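Local coordinates for protein phenolpthiocerol synthesis type-I polyketide synthase ppsA (Mycobacterium bovis, PDB 7AKC) that probably takes part, here through its acyltransferase domain, in building the lipid core of phthiocerols and phenolphthiocerols by adding malonyl-type extender units, at residues T23-S28 with I289-H294; A151-D156 with T181-P186. All coordinates share one frame; numbering follows the deposited sequence.

Contact 1: residues T23-S28 with I289-H294; sequences TVFVYS and IEISAH
Phe25 and Ile291 meet where the parallel strands 23-27 and 287-290 lie side by side in the central sheet of the acyltransferase domain. Methyl CD1 of Ile291 sits over one face of the Phe25 ring, 3.8 Å from the centroid and 22° off the normal, a CH-pi contact displaced toward CD2. The Ile291 side chain is bent there by chi2 of -58°, and its CB and CG1 run along Tyr27, with Ile291 CB 3.6 Å from Tyr27 CE1. Tyr27 OH, held by Thr95 of helix 79-100, lies at the edge of the Phe25 ring, in its plane. Ile289 is extended instead, and Ile289 CD1 ends 3.8 Å from both Thr23 CG2 and Phe25 CE1. Trp98 of the same helix packs on Phe25, Ile289 and Ile291.

The parallel register rests on three bonds: Ile289 N to Val24 O, Val26 N to Ile289 O, and Ile291 N to Val26 O, each at 168° at the hydrogen. Just past the strand end, Ser292 turns its OG back to donate to Glu290 OE2 from above the carboxylate plane; Leu296 N and Leu297 N also hold that carboxylate. A water accepts from Ser28 N at 2.9 Å; its other leg, to Ile291 O, is unusually short and so doubtful in detail.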
loop_
_atom_site.group_PDB
_atom_site.type_symbol
_atom_site.label_atom_id
_atom_site.label_comp_id
_atom_site.label_asym_id
_atom_site.label_seq_id
_atom_site.Cartn_x
_atom_site.Cartn_y
_atom_site.Cartn_z
ATOM N N THR A 23 -12.654 -14.502 -1.133
ATOM C CA THR A 23 -12.780 -13.045 -1.253
ATOM C C THR A 23 -11.709 -12.290 -0.485
ATOM O O THR A 23 -11.555 -12.459 0.720
ATOM C CB THR A 23 -14.160 -12.598 -0.782
ATOM O OG1 THR A 23 -15.120 -13.269 -1.578
ATOM C CG2 THR A 23 -14.359 -11.084 -0.912
ATOM N N VAL A 24 -10.990 -11.431 -1.180
ATOM C CA VAL A 24 -9.921 -10.633 -0.579
ATOM C C VAL A 24 -10.326 -9.196 -0.556
ATOM O O VAL A 24 -10.771 -8.685 -1.578
ATOM C CB VAL A 24 -8.605 -10.748 -1.359
ATOM C CG1 VAL A 24 -7.469 -10.059 -0.609
ATOM C CG2 VAL A 24 -8.256 -12.210 -1.649
ATOM N N PHE A 25 -10.103 -8.512 0.567
ATOM C CA PHE A 25 -10.366 -7.073 0.632
ATOM C C PHE A 25 -9.021 -6.407 0.554
ATOM O O PHE A 25 -8.116 -6.766 1.297
ATOM C CB PHE A 25 -11.103 -6.686 1.923
ATOM C CG PHE A 25 -12.610 -6.922 1.904
ATOM C CD1 PHE A 25 -13.187 -7.796 0.993
ATOM C CD2 PHE A 25 -13.451 -6.247 2.782
ATOM C CE1 PHE A 25 -14.567 -8.024 0.996
ATOM C CE2 PHE A 25 -14.835 -6.451 2.756
ATOM C CZ PHE A 25 -15.391 -7.338 1.868
ATOM N N VAL A 26 -8.877 -5.449 -0.363
ATOM C CA VAL A 26 -7.628 -4.748 -0.592
ATOM C C VAL A 26 -7.753 -3.294 -0.132
ATOM O O VAL A 26 -8.672 -2.602 -0.552
ATOM C CB VAL A 26 -7.172 -4.849 -2.062
ATOM C CG1 VAL A 26 -5.846 -4.116 -2.251
ATOM C CG2 VAL A 26 -7.049 -6.322 -2.513
ATOM N N TYR A 27 -6.836 -2.852 0.740
ATOM C CA TYR A 27 -6.853 -1.507 1.296
ATOM C C TYR A 27 -5.720 -0.706 0.714
ATOM O O TYR A 27 -4.563 -1.033 0.966
ATOM C CB TYR A 27 -6.757 -1.573 2.825
ATOM C CG TYR A 27 -7.976 -2.258 3.393
ATOM C CD1 TYR A 27 -9.128 -1.539 3.681
ATOM C CD2 TYR A 27 -8.022 -3.642 3.523
ATOM C CE1 TYR A 27 -10.274 -2.172 4.155
ATOM C CE2 TYR A 27 -9.188 -4.297 3.926
ATOM C CZ TYR A 27 -10.306 -3.554 4.264
ATOM O OH TYR A 27 -11.439 -4.182 4.706
ATOM N N SER A 28 -6.035 0.330 -0.071
ATOM C CA SER A 28 -4.980 1.124 -0.700
ATOM C C SER A 28 -4.359 2.101 0.313
ATOM O O SER A 28 -5.005 2.436 1.315
ATOM C CB SER A 28 -5.540 1.870 -1.906
ATOM O OG SER A 28 -6.414 2.914 -1.518
ATOM N N ILE A 289 -11.563 -7.266 -3.882
ATOM C CA ILE A 289 -12.375 -6.084 -3.745
ATOM C C ILE A 289 -11.551 -4.999 -3.119
ATOM O O ILE A 289 -11.127 -5.140 -1.984
ATOM C CB ILE A 289 -13.658 -6.363 -2.923
ATOM C CG1 ILE A 289 -14.412 -7.598 -3.462
ATOM C CG2 ILE A 289 -14.548 -5.115 -2.887
ATOM C CD1 ILE A 289 -15.694 -7.994 -2.657
ATOM N N GLU A 290 -11.332 -3.921 -3.843
ATOM C CA GLU A 290 -10.611 -2.766 -3.314
ATOM C C GLU A 290 -11.621 -1.991 -2.471
ATOM O O GLU A 290 -12.697 -1.669 -2.970
ATOM C CB GLU A 290 -10.115 -1.895 -4.467
ATOM C CG GLU A 290 -9.384 -0.656 -3.968
ATOM C CD GLU A 290 -8.813 0.226 -5.058
ATOM O OE1 GLU A 290 -8.419 -0.312 -6.115
ATOM O OE2 GLU A 290 -8.779 1.465 -4.865
ATOM N N ILE A 291 -11.317 -1.739 -1.195
ATOM C CA ILE A 291 -12.228 -1.024 -0.300
ATOM C C ILE A 291 -11.851 0.436 -0.311
ATOM O O ILE A 291 -11.049 0.879 0.516
ATOM C CB ILE A 291 -12.226 -1.629 1.128
ATOM C CG1 ILE A 291 -12.331 -3.182 1.088
ATOM C CG2 ILE A 291 -13.341 -1.030 1.971
ATOM C CD1 ILE A 291 -13.572 -3.706 0.365
ATOM N N SER A 292 -12.364 1.179 -1.294
ATOM C CA SER A 292 -11.997 2.583 -1.452
ATOM C C SER A 292 -13.132 3.416 -2.058
ATOM O O SER A 292 -14.091 2.862 -2.586
ATOM C CB SER A 292 -10.782 2.686 -2.366
ATOM O OG SER A 292 -11.141 2.260 -3.670
ATOM N N ALA A 293 -12.968 4.740 -2.065
ATOM C CA ALA A 293 -13.938 5.661 -2.657
ATOM C C ALA A 293 -13.824 5.722 -4.201
ATOM O O ALA A 293 -14.706 6.288 -4.833
ATOM C CB ALA A 293 -13.763 7.053 -2.060
ATOM N N HIS A 294 -12.753 5.131 -4.807
ATOM C CA HIS A 294 -12.483 5.114 -6.254
ATOM C C HIS A 294 -11.413 4.053 -6.573
ATOM O O HIS A 294 -10.343 4.050 -5.961
ATOM C CB HIS A 294 -12.030 6.506 -6.751
ATOM C CG HIS A 294 -11.871 6.582 -8.239
ATOM N ND1 HIS A 294 -12.950 6.841 -9.067
ATOM C CD2 HIS A 294 -10.770 6.393 -9.005
ATOM C CE1 HIS A 294 -12.470 6.815 -10.301
ATOM N NE2 HIS A 294 -11.165 6.550 -10.313
HETATM O O HOH W 1 -8.667 1.551 0.167
#

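Contact 2: residues A151-D156 with T181-P186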
loop_
_atom_site.group_PDB
_atom_site.type_symbol
_atom_site.label_atom_id
_atom_site.label_comp_id
_atom_site.label_asym_id
_atom_site.label_seq_id
_atom_site.Cartn_x
_atom_site.Cartn_y
_atom_site.Cartn_z
ATOM N N ALA A 151 6.681 8.177 -8.852
ATOM C CA ALA A 151 6.390 8.110 -10.293
ATOM C C ALA A 151 6.049 6.677 -10.629
ATOM O O ALA A 151 6.744 5.767 -10.185
ATOM C CB ALA A 151 7.567 8.581 -11.135
ATOM N N LEU A 152 5.008 6.499 -11.438
ATOM C CA LEU A 152 4.582 5.208 -11.944
ATOM C C LEU A 152 5.317 5.022 -13.252
ATOM O O LEU A 152 5.131 5.820 -14.194
ATOM C CB LEU A 152 3.072 5.222 -12.199
ATOM C CG LEU A 152 2.517 3.933 -12.839
ATOM C CD1 LEU A 152 2.810 2.681 -11.962
ATOM C CD2 LEU A 152 1.008 4.082 -13.159
ATOM N N LEU A 153 6.166 4.001 -13.334
ATOM C CA LEU A 153 6.947 3.744 -14.536
ATOM C C LEU A 153 6.451 2.482 -15.234
ATOM O O LEU A 153 6.179 1.460 -14.563
ATOM C CB LEU A 153 8.424 3.519 -14.143
ATOM C CG LEU A 153 9.045 4.564 -13.206
ATOM C CD1 LEU A 153 10.492 4.251 -12.954
ATOM C CD2 LEU A 153 8.875 5.987 -13.747
ATOM N N GLU A 154 6.379 2.506 -16.571
ATOM C CA GLU A 154 5.998 1.321 -17.322
ATOM C C GLU A 154 7.304 0.554 -17.632
ATOM O O GLU A 154 7.745 0.411 -18.794
ATOM C CB GLU A 154 5.158 1.672 -18.577
ATOM C CG GLU A 154 3.934 2.540 -18.290
ATOM C CD GLU A 154 2.897 2.051 -17.291
ATOM O OE1 GLU A 154 2.683 0.818 -17.212
ATOM O OE2 GLU A 154 2.287 2.905 -16.599
ATOM N N LEU A 155 7.934 0.094 -16.559
ATOM C CA LEU A 155 9.159 -0.708 -16.564
ATOM C C LEU A 155 8.998 -1.811 -15.544
ATOM O O LEU A 155 8.370 -1.604 -14.483
ATOM C CB LEU A 155 10.369 0.151 -16.091
ATOM C CG LEU A 155 10.697 1.402 -16.887
ATOM C CD1 LEU A 155 11.826 2.161 -16.210
ATOM C CD2 LEU A 155 11.015 1.099 -18.381
ATOM N N ASP A 156 9.654 -2.964 -15.830
ATOM C CA ASP A 156 9.656 -4.023 -14.858
ATOM C C ASP A 156 10.602 -3.663 -13.670
ATOM O O ASP A 156 11.296 -2.639 -13.729
ATOM C CB ASP A 156 9.949 -5.353 -15.526
ATOM C CG ASP A 156 11.325 -5.538 -16.155
ATOM O OD1 ASP A 156 12.268 -4.839 -15.744
ATOM O OD2 ASP A 156 11.464 -6.442 -17.000
ATOM N N THR A 181 6.085 -0.227 -12.132
ATOM C CA THR A 181 6.814 -0.095 -10.881
ATOM C C THR A 181 6.804 1.358 -10.446
ATOM O O THR A 181 6.955 2.239 -11.291
ATOM C CB THR A 181 8.284 -0.560 -11.153
ATOM O OG1 THR A 181 8.258 -1.882 -11.716
ATOM C CG2 THR A 181 9.118 -0.615 -9.866
ATOM N N VAL A 182 6.592 1.623 -9.157
ATOM C CA VAL A 182 6.592 2.991 -8.647
ATOM C C VAL A 182 7.918 3.280 -7.967
ATOM O O VAL A 182 8.384 2.449 -7.168
ATOM C CB VAL A 182 5.426 3.175 -7.648
ATOM C CG1 VAL A 182 5.448 4.577 -7.035
ATOM C CG2 VAL A 182 4.095 2.886 -8.332
ATOM N N ILE A 183 8.541 4.414 -8.284
ATOM C CA ILE A 183 9.762 4.873 -7.615
ATOM C C ILE A 183 9.393 6.046 -6.650
ATOM O O ILE A 183 8.386 6.706 -6.851
ATOM C CB ILE A 183 10.833 5.314 -8.581
ATOM C CG1 ILE A 183 10.322 6.445 -9.515
ATOM C CG2 ILE A 183 11.276 4.074 -9.413
ATOM C CD1 ILE A 183 11.444 7.041 -10.368
ATOM N N ALA A 184 10.228 6.297 -5.652
ATOM C CA ALA A 184 9.952 7.316 -4.662
ATOM C C ALA A 184 11.256 7.975 -4.237
ATOM O O ALA A 184 12.271 7.306 -4.085
ATOM C CB ALA A 184 9.246 6.695 -3.448
ATOM N N GLY A 185 11.181 9.273 -3.989
ATOM C CA GLY A 185 12.342 10.046 -3.589
ATOM C C GLY A 185 12.077 11.538 -3.710
ATOM O O GLY A 185 10.936 11.971 -3.908
ATOM N N PRO A 186 13.134 12.363 -3.596
ATOM C CA PRO A 186 12.940 13.817 -3.701
ATOM C C PRO A 186 12.187 14.225 -4.985
ATOM O O PRO A 186 12.527 13.692 -6.068
ATOM C CB PRO A 186 14.375 14.377 -3.646
ATOM C CG PRO A 186 15.145 13.320 -2.881
ATOM C CD PRO A 186 14.549 12.002 -3.379
#
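Thr181 and Leu153 face each other as a hydrogen-bonded antiparallel pair: Leu153 N donates to Thr181 O (2.8 Å) and Thr181 N to Leu153 O. One step along, Leu152 and Val182 form a non-hydrogen-bonded pair, and then Ala151 and Ile183 exchange two further backbone bonds. The alternation and the 146° between the strand directions establish an antiparallel pairing with a marked twist.

Ile183 can be followed outward from CB. With chi1 at 57°, Ile183 CG1 stands between the backbone N and the carbonyl carbon, which brings it 3.8 Å from Ala151 CB and also close to Ala151 O. The other branch, Ile183 CG2, reaches Leu153 CD1 at 3.6 Å. From CG1 the chain continues extended to the tip, Ile183 CD1, which meets the same Leu153 CD1 at 3.9 Å. Leu153 CD1 thus touches both methyls of Ile183, CG2 and CD1, and the two side chains cross at about a right angle. Ile190 and Leu193 of helix 187-199 also pack on Ile183.

On the other face of the sheet, Leu152 CD1 meets Val182 CG2 at 3.9 Å. From its strand, Thr181 OG1 donates to Leu155 O at 2.8 Å and ties down the chain after the inverse gamma turn centred on Glu154. Asp156 follows as N-cap of helix 157-164: its side chain caps a backbone N of the helix, and its OD1 is hydrogen-bonded to Thr159 OG1. Helices 157-164 and 187-199 pack on the face bearing Ala151, Leu153, Thr181 and Ile183, an arrangement characteristic of the small ferredoxin-like subdomain of acyltransferases.

In the fold
Contact 1 and contact 2 hold different sheets of one acyltransferase domain, about 22 Å apart between centres and about 12 Å between nearest atoms, without touching. Both are largely buried, though contact 1 lies deeper, its centre about 11 Å from that of the chain, against about 14 Å. Contact 1 joins neighbouring strands of the five-stranded parallel sheet, 260 residues separating its segments, whereas contact 2 pairs the two middle strands of the four-stranded antiparallel sheet over a far shorter connection holding helix 157-164 and strand 171-177. Their chemistry differs accordingly. Aromatic rings and a bound water enter contact 1, with a carboxylate at the strand end, while contact 2 relies on aliphatic packing, paired backbone bonds and one threonine hydroxyl.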